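Local coordinates for putative membrane protein (Yersinia pestis CO92, PDB 5TF3) that is of unknown function, belonging to the DUF1198 family, and folds, in the part crystallised, into a compact all-helical domain, at residues A[53-58]-A[83-88]; A[89-94]-A[113-118]; A[72-77]-A[120-125]. One frame throughout, in Å; residues are numbered along the deposited sequence.

Contact 1: A[53-58]-A[83-88]; sequences KAAYLV and AQISPI
With CG anti to its carbonyl carbon (chi1 -70°), Tyr-56 places its ring so that the hydroxyl end reaches the loop that follows helix 70-82. Ile-85, its CG1 likewise anti to the carbonyl carbon and its CG2 therefore anti to the backbone N, reaches back with both branches, so that the two side chains meet tip to tip. The CG2 methyl lies 3.2 Å from Tyr-56 OH, while the end of the other branch, Ile-85 CD1, rests 3.6 Å from Ala-55 CB.

The polar end of the ring is used at the same place. Tyr-56 OH donates to Ser-86 O across 2.6 Å, lying in the carbonyl plane and on a lone pair, and the oxygen sits at the ring edge. Ile-88 O also approaches, 3.5 Å from Tyr-56 CE1.

The loop carries turns of its own. Helix 70-82 closes in a Schellman motif, its C-prime position taken by Gln-84 with positive phi, and Ser-86 OG, anti to its backbone N (chi1 169°), accepts from Ile-88 N at 3.1 Å to form an ST turn. His-93 stacks on the Tyr-56 ring.

Ser-86 O lies in a loop without regular structure, and the buried tyrosine hydroxyl is satisfied by it, beside the methyl contacts of Ile-85 with Ala-55 and the ring.

Contact 2: A[89-94]-A[113-118]; sequences LAAEHT and QFRRHY
The polar part of this contact belongs to Arg-115. Its CG is anti to the backbone N, and a bend at chi3 (109°) turns the guanidinium onto the backbone that leads into helix 91-100. NH2 of Arg-115 donates to Leu-89 O at 2.7 Å, meeting a lone pair in the carbonyl plane, though the hydrogen bond is bent, 136° at the hydrogen, and the oxygen is tilted from the guanidinium plane. The same carbonyl accepts from Asn-119 ND2, so two donors grip it.

Flat-group packing comes next. One face of the guanidinium lies over the peptide joining Ala-90 and Ala-91, with Ala-90 C 3.2 Å from Arg-115 NE. Ala-91 N comes equally close, but both nitrogens are donors, so this is contact without a bond. The CB of Ala-91 adds a touch 3.2 Å from Arg-115 NH1.

The peptide under the guanidinium opens a helix: Ala-90 is the N-cap residue of 91-100, its own N-H bonded to His-93 ND1 at 2.9 Å, a nearly straight bond (170°) that ties the first turn back on itself. Arg-115 thus reaches from the middle of helix 108-122 across the start of another helix in this all-helical fold.

Apolar contacts lie beside the charged group. Leu-89, its CG anti to the backbone N, crosses Arg-115 obliquely and sets CD2 3.8 Å from Arg-115 CB. Its own CB meets the Tyr-118 ring at CE2, also at 3.8 Å, while Tyr-118 OH bonds to Pro-87 O. Phe-114 approaches Leu-89 CD2 more loosely with CE2, and its ring meets that of Phe-64 on helix 48-65.

Contact 3: A[72-77]-A[120-125]; sequences NVELWR and LHFNPE
One amide oxygen takes two donors here: Asn-123 OD1 receives Arg-77 NE and Arg-77 NH2, each at 3.0 Å. The grip is side-on, and OD1 lies in the guanidinium plane, but the amide is turned 47° from it. As a result, NH2 approaches in the carbonyl plane, whereas NE stands above it. Arg-77 NH2 also donates to O of the C-terminal residue His-131, which gives that nitrogen a second acceptor. Phe-122 O lies over one face of the guanidinium, 3.2 Å from Arg-77 NH2, at an angle too poor for a bond. On the other side of the amide, Asn-123 ND2 makes weak bonds to Asn-119 OD1 and Pro-87 O.

Arg-77 gets there fully extended from CG to NE, and its CD passes 3.6 Å from Phe-122 CB. The Phe-122 ring, its CG anti to the carbonyl carbon, rests against helix 70-82, with CE2 3.6 Å from Val-73 CG1 and CE1 3.9 Å from Glu-74 CB.

The contact fastens helix 70-82 to the C-terminal end of helix 108-122, while Val-73 also packs on Thr-63 of helix 48-65 and on Phe-114 and Tyr-118 of helix 108-122.

Contact 1 lies nearest the centre of the chain and is the buried one; contacts 2 and 3 are partly buried and farther out. Chemistry follows place: a neutral hydroxyl-to-carbonyl bond inside, arginine hydrogen bonds in the two partly buried contacts, although Arg-77 itself is buried, one arginine gripping backbone in contact 2 and the other a side-chain amide in contact 3. Helix 108-122 serves both outer contacts, and the chain running from 83 to 94 passes directly from contact 1 into contact 2. Pro-87 O of the loop is shared by residues of contacts 2 and 3, while a Lys-53 to Glu-92 salt bridge adds a further tie between contacts 1 and 2.

Contact 1: A[53-58]-A[83-88]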
loop_
_atom_site.group_PDB
_atom_site.type_symbol
_atom_site.label_atom_id
_atom_site.label_comp_id
_atom_site.label_asym_id
_atom_site.label_seq_id
_atom_site.Cartn_x
_atom_site.Cartn_y
_atom_site.Cartn_z
ATOM N N LYS A 53 -0.135 7.969 -0.340
ATOM C CA LYS A 53 -1.143 7.113 0.274
ATOM C C LYS A 53 -1.239 5.775 -0.450
ATOM O O LYS A 53 -1.367 4.720 0.182
ATOM C CB LYS A 53 -2.499 7.820 0.272
ATOM C CG LYS A 53 -2.573 9.025 1.197
ATOM C CD LYS A 53 -3.396 8.710 2.445
ATOM C CE LYS A 53 -3.632 9.952 3.309
ATOM N NZ LYS A 53 -2.508 10.238 4.262
ATOM N N ALA A 54 -1.161 5.801 -1.783
ATOM C CA ALA A 54 -1.237 4.567 -2.556
ATOM C C ALA A 54 -0.059 3.650 -2.259
ATOM O O ALA A 54 -0.184 2.425 -2.371
ATOM C CB ALA A 54 -1.302 4.895 -4.046
ATOM N N ALA A 55 1.084 4.216 -1.874
ATOM C CA ALA A 55 2.228 3.389 -1.502
ATOM C C ALA A 55 1.887 2.489 -0.324
ATOM O O ALA A 55 2.326 1.337 -0.265
ATOM C CB ALA A 55 3.431 4.264 -1.169
ATOM N N TYR A 56 1.074 2.981 0.608
ATOM C CA TYR A 56 0.704 2.150 1.744
ATOM C C TYR A 56 -0.251 1.029 1.354
ATOM O O TYR A 56 -0.264 -0.017 2.012
ATOM C CB TYR A 56 0.093 3.020 2.845
ATOM C CG TYR A 56 1.111 3.911 3.511
ATOM C CD1 TYR A 56 2.006 3.404 4.446
ATOM C CD2 TYR A 56 1.180 5.260 3.204
ATOM C CE1 TYR A 56 2.941 4.229 5.067
ATOM C CE2 TYR A 56 2.101 6.086 3.814
ATOM C CZ TYR A 56 2.979 5.568 4.742
ATOM O OH TYR A 56 3.890 6.405 5.338
ATOM N N LEU A 57 -1.074 1.223 0.314
ATOM C CA LEU A 57 -1.919 0.127 -0.163
ATOM C C LEU A 57 -1.081 -0.961 -0.819
ATOM O O LEU A 57 -1.376 -2.155 -0.669
ATOM C CB LEU A 57 -2.970 0.633 -1.159
ATOM C CG LEU A 57 -4.211 1.311 -0.589
ATOM C CD1 LEU A 57 -5.098 1.719 -1.730
ATOM C CD2 LEU A 57 -4.944 0.383 0.345
ATOM N N VAL A 58 -0.071 -0.560 -1.595
ATOM C CA VAL A 58 0.898 -1.509 -2.145
ATOM C C VAL A 58 1.531 -2.331 -1.025
ATOM O O VAL A 58 1.598 -3.566 -1.092
ATOM C CB VAL A 58 1.959 -0.753 -2.966
ATOM C CG1 VAL A 58 3.060 -1.691 -3.446
ATOM C CG2 VAL A 58 1.294 -0.066 -4.166
ATOM N N ALA A 83 11.980 5.054 -0.427
ATOM C CA ALA A 83 11.207 6.087 -1.107
ATOM C C ALA A 83 10.949 7.311 -0.237
ATOM O O ALA A 83 10.132 8.157 -0.622
ATOM C CB ALA A 83 9.855 5.528 -1.566
ATOM N N GLN A 84 11.579 7.397 0.942
ATOM C CA GLN A 84 11.395 8.524 1.861
ATOM C C GLN A 84 9.955 8.618 2.337
ATOM O O GLN A 84 9.424 9.712 2.538
ATOM C CB GLN A 84 11.820 9.852 1.228
ATOM C CG GLN A 84 13.141 9.790 0.497
ATOM C CD GLN A 84 14.301 9.585 1.438
ATOM O OE1 GLN A 84 14.693 10.497 2.170
ATOM N NE2 GLN A 84 14.854 8.379 1.435
ATOM N N ILE A 85 9.309 7.469 2.478
ATOM C CA ILE A 85 7.950 7.367 2.992
ATOM C C ILE A 85 8.030 6.775 4.393
ATOM O O ILE A 85 8.734 5.779 4.606
ATOM C CB ILE A 85 7.081 6.502 2.065
ATOM C CG1 ILE A 85 6.870 7.226 0.736
ATOM C CG2 ILE A 85 5.744 6.196 2.705
ATOM C CD1 ILE A 85 6.170 6.393 -0.257
ATOM N N SER A 86 7.329 7.384 5.341
ATOM C CA SER A 86 7.370 6.894 6.714
ATOM C C SER A 86 6.956 5.425 6.756
ATOM O O SER A 86 5.931 5.059 6.167
ATOM C CB SER A 86 6.448 7.705 7.621
ATOM O OG SER A 86 6.324 7.058 8.876
ATOM N N PRO A 87 7.717 4.557 7.423
ATOM C CA PRO A 87 7.293 3.161 7.562
ATOM C C PRO A 87 6.199 2.963 8.603
ATOM O O PRO A 87 5.763 1.827 8.812
ATOM C CB PRO A 87 8.591 2.456 7.991
ATOM C CG PRO A 87 9.320 3.504 8.771
ATOM C CD PRO A 87 8.971 4.834 8.146
ATOM N N ILE A 88 5.742 4.023 9.270
ATOM C CA ILE A 88 4.665 3.872 10.241
ATOM C C ILE A 88 3.356 3.648 9.500
ATOM O O ILE A 88 3.005 4.392 8.577
ATOM C CB ILE A 88 4.592 5.095 11.165
ATOM C CG1 ILE A 88 5.864 5.218 12.003
ATOM C CG2 ILE A 88 3.380 4.996 12.088
ATOM C CD1 ILE A 88 5.847 6.413 12.925
#

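Contact 2: A[89-94]-A[113-118]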
loop_
_atom_site.group_PDB
_atom_site.type_symbol
_atom_site.label_atom_id
_atom_site.label_comp_id
_atom_site.label_asym_id
_atom_site.label_seq_id
_atom_site.Cartn_x
_atom_site.Cartn_y
_atom_site.Cartn_z
ATOM N N LEU A 89 2.638 2.601 9.879
ATOM C CA LEU A 89 1.376 2.249 9.244
ATOM C C LEU A 89 0.237 2.725 10.139
ATOM O O LEU A 89 0.193 2.394 11.331
ATOM C CB LEU A 89 1.297 0.741 8.996
ATOM C CG LEU A 89 0.083 0.249 8.214
ATOM C CD1 LEU A 89 0.175 0.680 6.761
ATOM C CD2 LEU A 89 -0.100 -1.258 8.336
ATOM N N ALA A 90 -0.656 3.535 9.577
ATOM C CA ALA A 90 -1.686 4.210 10.353
ATOM C C ALA A 90 -3.060 3.642 10.023
ATOM O O ALA A 90 -3.245 2.952 9.018
ATOM C CB ALA A 90 -1.661 5.720 10.096
ATOM N N ALA A 91 -4.029 3.957 10.889
ATOM C CA ALA A 91 -5.371 3.386 10.779
ATOM C C ALA A 91 -6.043 3.757 9.468
ATOM O O ALA A 91 -6.876 2.999 8.958
ATOM C CB ALA A 91 -6.248 3.853 11.942
ATOM N N GLU A 92 -5.728 4.926 8.921
ATOM C CA GLU A 92 -6.382 5.300 7.681
ATOM C C GLU A 92 -5.891 4.448 6.516
ATOM O O GLU A 92 -6.621 4.276 5.533
ATOM C CB GLU A 92 -6.157 6.779 7.406
ATOM C CG GLU A 92 -4.731 7.217 7.588
ATOM C CD GLU A 92 -4.373 8.327 6.626
ATOM O OE1 GLU A 92 -3.212 8.798 6.655
ATOM O OE2 GLU A 92 -5.257 8.722 5.827
ATOM N N HIS A 93 -4.673 3.896 6.617
ATOM C CA HIS A 93 -4.158 3.029 5.556
ATOM C C HIS A 93 -4.923 1.711 5.514
ATOM O O HIS A 93 -5.330 1.251 4.441
ATOM C CB HIS A 93 -2.666 2.769 5.766
ATOM C CG HIS A 93 -1.841 4.014 5.827
ATOM N ND1 HIS A 93 -0.805 4.181 6.726
ATOM C CD2 HIS A 93 -1.909 5.162 5.112
ATOM C CE1 HIS A 93 -0.270 5.377 6.558
ATOM N NE2 HIS A 93 -0.920 5.990 5.581
ATOM N N THR A 94 -5.161 1.106 6.683
ATOM C CA THR A 94 -5.849 -0.179 6.708
ATOM C C THR A 94 -7.341 -0.009 6.458
ATOM O O THR A 94 -7.980 -0.898 5.884
ATOM C CB THR A 94 -5.591 -0.891 8.043
ATOM O OG1 THR A 94 -5.731 0.044 9.117
ATOM C CG2 THR A 94 -4.168 -1.492 8.063
ATOM N N GLN A 113 -4.797 -6.142 13.991
ATOM C CA GLN A 113 -3.704 -6.743 14.757
ATOM C C GLN A 113 -2.426 -6.807 13.930
ATOM O O GLN A 113 -1.331 -6.700 14.485
ATOM C CB GLN A 113 -4.080 -8.142 15.256
ATOM C CG GLN A 113 -5.245 -8.179 16.274
ATOM C CD GLN A 113 -4.834 -7.664 17.630
ATOM O OE1 GLN A 113 -3.707 -7.222 17.817
ATOM N NE2 GLN A 113 -5.747 -7.724 18.592
ATOM N N PHE A 114 -2.539 -6.967 12.607
ATOM C CA PHE A 114 -1.340 -6.915 11.773
ATOM C C PHE A 114 -0.662 -5.555 11.888
ATOM O O PHE A 114 0.559 -5.465 12.077
ATOM C CB PHE A 114 -1.689 -7.234 10.315
ATOM C CG PHE A 114 -0.576 -6.915 9.347
ATOM C CD1 PHE A 114 0.474 -7.816 9.149
ATOM C CD2 PHE A 114 -0.555 -5.709 8.667
ATOM C CE1 PHE A 114 1.525 -7.517 8.259
ATOM C CE2 PHE A 114 0.496 -5.403 7.783
ATOM C CZ PHE A 114 1.530 -6.308 7.581
ATOM N N ARG A 115 -1.449 -4.474 11.796
ATOM C CA ARG A 115 -0.869 -3.137 11.898
ATOM C C ARG A 115 -0.250 -2.910 13.271
ATOM O O ARG A 115 0.853 -2.358 13.385
ATOM C CB ARG A 115 -1.929 -2.068 11.612
ATOM C CG ARG A 115 -1.508 -0.658 12.039
ATOM C CD ARG A 115 -2.261 0.444 11.282
ATOM N NE ARG A 115 -3.226 1.163 12.112
ATOM C CZ ARG A 115 -2.910 2.069 13.041
ATOM N NH1 ARG A 115 -3.868 2.666 13.740
ATOM N NH2 ARG A 115 -1.643 2.378 13.277
ATOM N N ARG A 116 -0.942 -3.332 14.327
ATOM C CA ARG A 116 -0.409 -3.123 15.673
ATOM C C ARG A 116 0.892 -3.891 15.872
ATOM O O ARG A 116 1.876 -3.343 16.391
ATOM C CB ARG A 116 -1.444 -3.529 16.720
ATOM C CG ARG A 116 -1.084 -3.051 18.156
ATOM C CD ARG A 116 -2.164 -3.473 19.141
ATOM N NE ARG A 116 -2.170 -4.923 19.265
ATOM C CZ ARG A 116 -1.341 -5.608 20.042
ATOM N NH1 ARG A 116 -0.431 -4.976 20.782
ATOM N NH2 ARG A 116 -1.424 -6.930 20.072
ATOM N N HIS A 117 0.918 -5.163 15.476
ATOM C CA HIS A 117 2.142 -5.943 15.638
ATOM C C HIS A 117 3.244 -5.456 14.704
ATOM O O HIS A 117 4.424 -5.501 15.068
ATOM C CB HIS A 117 1.856 -7.431 15.417
ATOM C CG HIS A 117 1.161 -8.088 16.570
ATOM N ND1 HIS A 117 -0.207 -8.252 16.621
ATOM C CD2 HIS A 117 1.644 -8.606 17.724
ATOM C CE1 HIS A 117 -0.536 -8.846 17.754
ATOM N NE2 HIS A 117 0.569 -9.075 18.440
ATOM N N TYR A 118 2.882 -4.973 13.514
ATOM C CA TYR A 118 3.883 -4.473 12.578
ATOM C C TYR A 118 4.601 -3.258 13.149
ATOM O O TYR A 118 5.833 -3.191 13.142
ATOM C CB TYR A 118 3.232 -4.129 11.231
ATOM C CG TYR A 118 4.112 -3.218 10.410
ATOM C CD1 TYR A 118 5.296 -3.695 9.835
ATOM C CD2 TYR A 118 3.780 -1.876 10.232
ATOM C CE1 TYR A 118 6.130 -2.857 9.112
ATOM C CE2 TYR A 118 4.595 -1.034 9.499
ATOM C CZ TYR A 118 5.768 -1.530 8.946
ATOM O OH TYR A 118 6.590 -0.703 8.223
#

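Contact 3: A[72-77]-A[120-125]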
loop_
_atom_site.group_PDB
_atom_site.type_symbol
_atom_site.label_atom_id
_atom_site.label_comp_id
_atom_site.label_asym_id
_atom_site.label_seq_id
_atom_site.Cartn_x
_atom_site.Cartn_y
_atom_site.Cartn_z
ATOM N N ASN A 72 9.282 -10.978 4.385
ATOM C CA ASN A 72 8.650 -10.196 3.330
ATOM C C ASN A 72 8.247 -8.818 3.838
ATOM O O ASN A 72 8.362 -7.822 3.113
ATOM C CB ASN A 72 7.441 -10.951 2.763
ATOM C CG ASN A 72 6.898 -10.310 1.491
ATOM O OD1 ASN A 72 7.614 -10.165 0.494
ATOM N ND2 ASN A 72 5.636 -9.917 1.523
ATOM N N VAL A 73 7.804 -8.728 5.099
ATOM C CA VAL A 73 7.418 -7.428 5.637
ATOM C C VAL A 73 8.630 -6.509 5.700
ATOM O O VAL A 73 8.544 -5.313 5.379
ATOM C CB VAL A 73 6.739 -7.594 7.017
ATOM C CG1 VAL A 73 6.586 -6.250 7.706
ATOM C CG2 VAL A 73 5.347 -8.237 6.857
ATOM N N GLU A 74 9.781 -7.053 6.101
ATOM C CA GLU A 74 11.004 -6.254 6.146
ATOM C C GLU A 74 11.374 -5.746 4.755
ATOM O O GLU A 74 11.775 -4.583 4.586
ATOM C CB GLU A 74 12.142 -7.082 6.746
ATOM C CG GLU A 74 13.475 -6.356 6.769
ATOM C CD GLU A 74 14.528 -7.087 7.581
ATOM O OE1 GLU A 74 14.159 -7.831 8.519
ATOM O OE2 GLU A 74 15.728 -6.919 7.277
ATOM N N LEU A 75 11.233 -6.608 3.749
ATOM C CA LEU A 75 11.459 -6.223 2.360
ATOM C C LEU A 75 10.633 -4.999 1.972
ATOM O O LEU A 75 11.167 -4.017 1.446
ATOM C CB LEU A 75 11.112 -7.420 1.469
ATOM C CG LEU A 75 11.423 -7.407 -0.011
ATOM C CD1 LEU A 75 11.529 -8.857 -0.488
ATOM C CD2 LEU A 75 10.357 -6.639 -0.788
ATOM N N TRP A 76 9.309 -5.058 2.189
ATOM C CA TRP A 76 8.432 -3.968 1.766
ATOM C C TRP A 76 8.585 -2.732 2.641
ATOM O O TRP A 76 8.461 -1.603 2.145
ATOM C CB TRP A 76 6.975 -4.455 1.719
ATOM C CG TRP A 76 6.802 -5.304 0.496
ATOM C CD1 TRP A 76 6.873 -6.672 0.409
ATOM C CD2 TRP A 76 6.612 -4.823 -0.839
ATOM N NE1 TRP A 76 6.693 -7.071 -0.909
ATOM C CE2 TRP A 76 6.547 -5.948 -1.689
ATOM C CE3 TRP A 76 6.485 -3.542 -1.393
ATOM C CZ2 TRP A 76 6.351 -5.834 -3.059
ATOM C CZ3 TRP A 76 6.293 -3.433 -2.772
ATOM C CH2 TRP A 76 6.226 -4.570 -3.578
ATOM N N ARG A 77 8.889 -2.913 3.925
ATOM C CA ARG A 77 9.148 -1.763 4.785
ATOM C C ARG A 77 10.366 -0.977 4.292
ATOM O O ARG A 77 10.372 0.264 4.294
ATOM C CB ARG A 77 9.356 -2.238 6.235
ATOM C CG ARG A 77 9.725 -1.120 7.200
ATOM C CD ARG A 77 9.922 -1.616 8.663
ATOM N NE ARG A 77 10.193 -0.489 9.557
ATOM C CZ ARG A 77 11.408 -0.034 9.846
ATOM N NH1 ARG A 77 12.486 -0.634 9.348
ATOM N NH2 ARG A 77 11.543 1.010 10.649
ATOM N N LEU A 120 4.781 -2.303 16.296
ATOM C CA LEU A 120 5.497 -2.703 17.501
ATOM C C LEU A 120 6.802 -3.425 17.166
ATOM O O LEU A 120 7.842 -3.154 17.775
ATOM C CB LEU A 120 4.591 -3.590 18.350
ATOM C CG LEU A 120 5.221 -4.198 19.596
ATOM C CD1 LEU A 120 5.589 -3.080 20.559
ATOM C CD2 LEU A 120 4.271 -5.203 20.239
ATOM N N HIS A 121 6.757 -4.360 16.214
ATOM C CA HIS A 121 7.905 -5.216 15.916
ATOM C C HIS A 121 8.985 -4.468 15.141
ATOM O O HIS A 121 10.179 -4.668 15.389
ATOM C CB HIS A 121 7.437 -6.449 15.128
ATOM C CG HIS A 121 8.506 -7.481 14.889
ATOM N ND1 HIS A 121 8.792 -8.483 15.793
ATOM C CD2 HIS A 121 9.343 -7.677 13.840
ATOM C CE1 HIS A 121 9.765 -9.244 15.318
ATOM N NE2 HIS A 121 10.109 -8.783 14.130
ATOM N N PHE A 122 8.589 -3.606 14.198
ATOM C CA PHE A 122 9.536 -3.045 13.247
ATOM C C PHE A 122 9.858 -1.574 13.445
ATOM O O PHE A 122 10.878 -1.123 12.926
ATOM C CB PHE A 122 9.020 -3.201 11.814
ATOM C CG PHE A 122 9.100 -4.596 11.288
ATOM C CD1 PHE A 122 10.253 -5.043 10.657
ATOM C CD2 PHE A 122 8.009 -5.453 11.396
ATOM C CE1 PHE A 122 10.324 -6.324 10.155
ATOM C CE2 PHE A 122 8.072 -6.738 10.906
ATOM C CZ PHE A 122 9.226 -7.171 10.270
ATOM N N ASN A 123 9.015 -0.798 14.107
ATOM C CA ASN A 123 9.346 0.620 14.129
ATOM C C ASN A 123 9.829 0.991 15.522
ATOM O O ASN A 123 9.022 1.043 16.457
ATOM C CB ASN A 123 8.145 1.466 13.711
ATOM C CG ASN A 123 7.792 1.262 12.240
ATOM O OD1 ASN A 123 8.664 1.307 11.378
ATOM N ND2 ASN A 123 6.529 1.014 11.956
ATOM N N PRO A 124 11.133 1.223 15.711
ATOM C CA PRO A 124 11.696 1.281 17.067
ATOM C C PRO A 124 11.115 2.434 17.870
ATOM O O PRO A 124 10.838 3.510 17.338
ATOM C CB PRO A 124 13.202 1.451 16.816
ATOM C CG PRO A 124 13.322 1.949 15.404
ATOM C CD PRO A 124 12.156 1.385 14.662
ATOM N N GLU A 125 10.936 2.193 19.168
ATOM C CA GLU A 125 10.130 3.028 20.053
ATOM C C GLU A 125 10.640 4.460 20.236
ATOM O O GLU A 125 9.804 5.369 20.350
ATOM C CB GLU A 125 9.964 2.340 21.417
ATOM C CG GLU A 125 11.162 1.520 21.892
ATOM C CD GLU A 125 10.800 0.075 22.187
ATOM O OE1 GLU A 125 11.113 -0.805 21.352
ATOM O OE2 GLU A 125 10.196 -0.181 23.254
#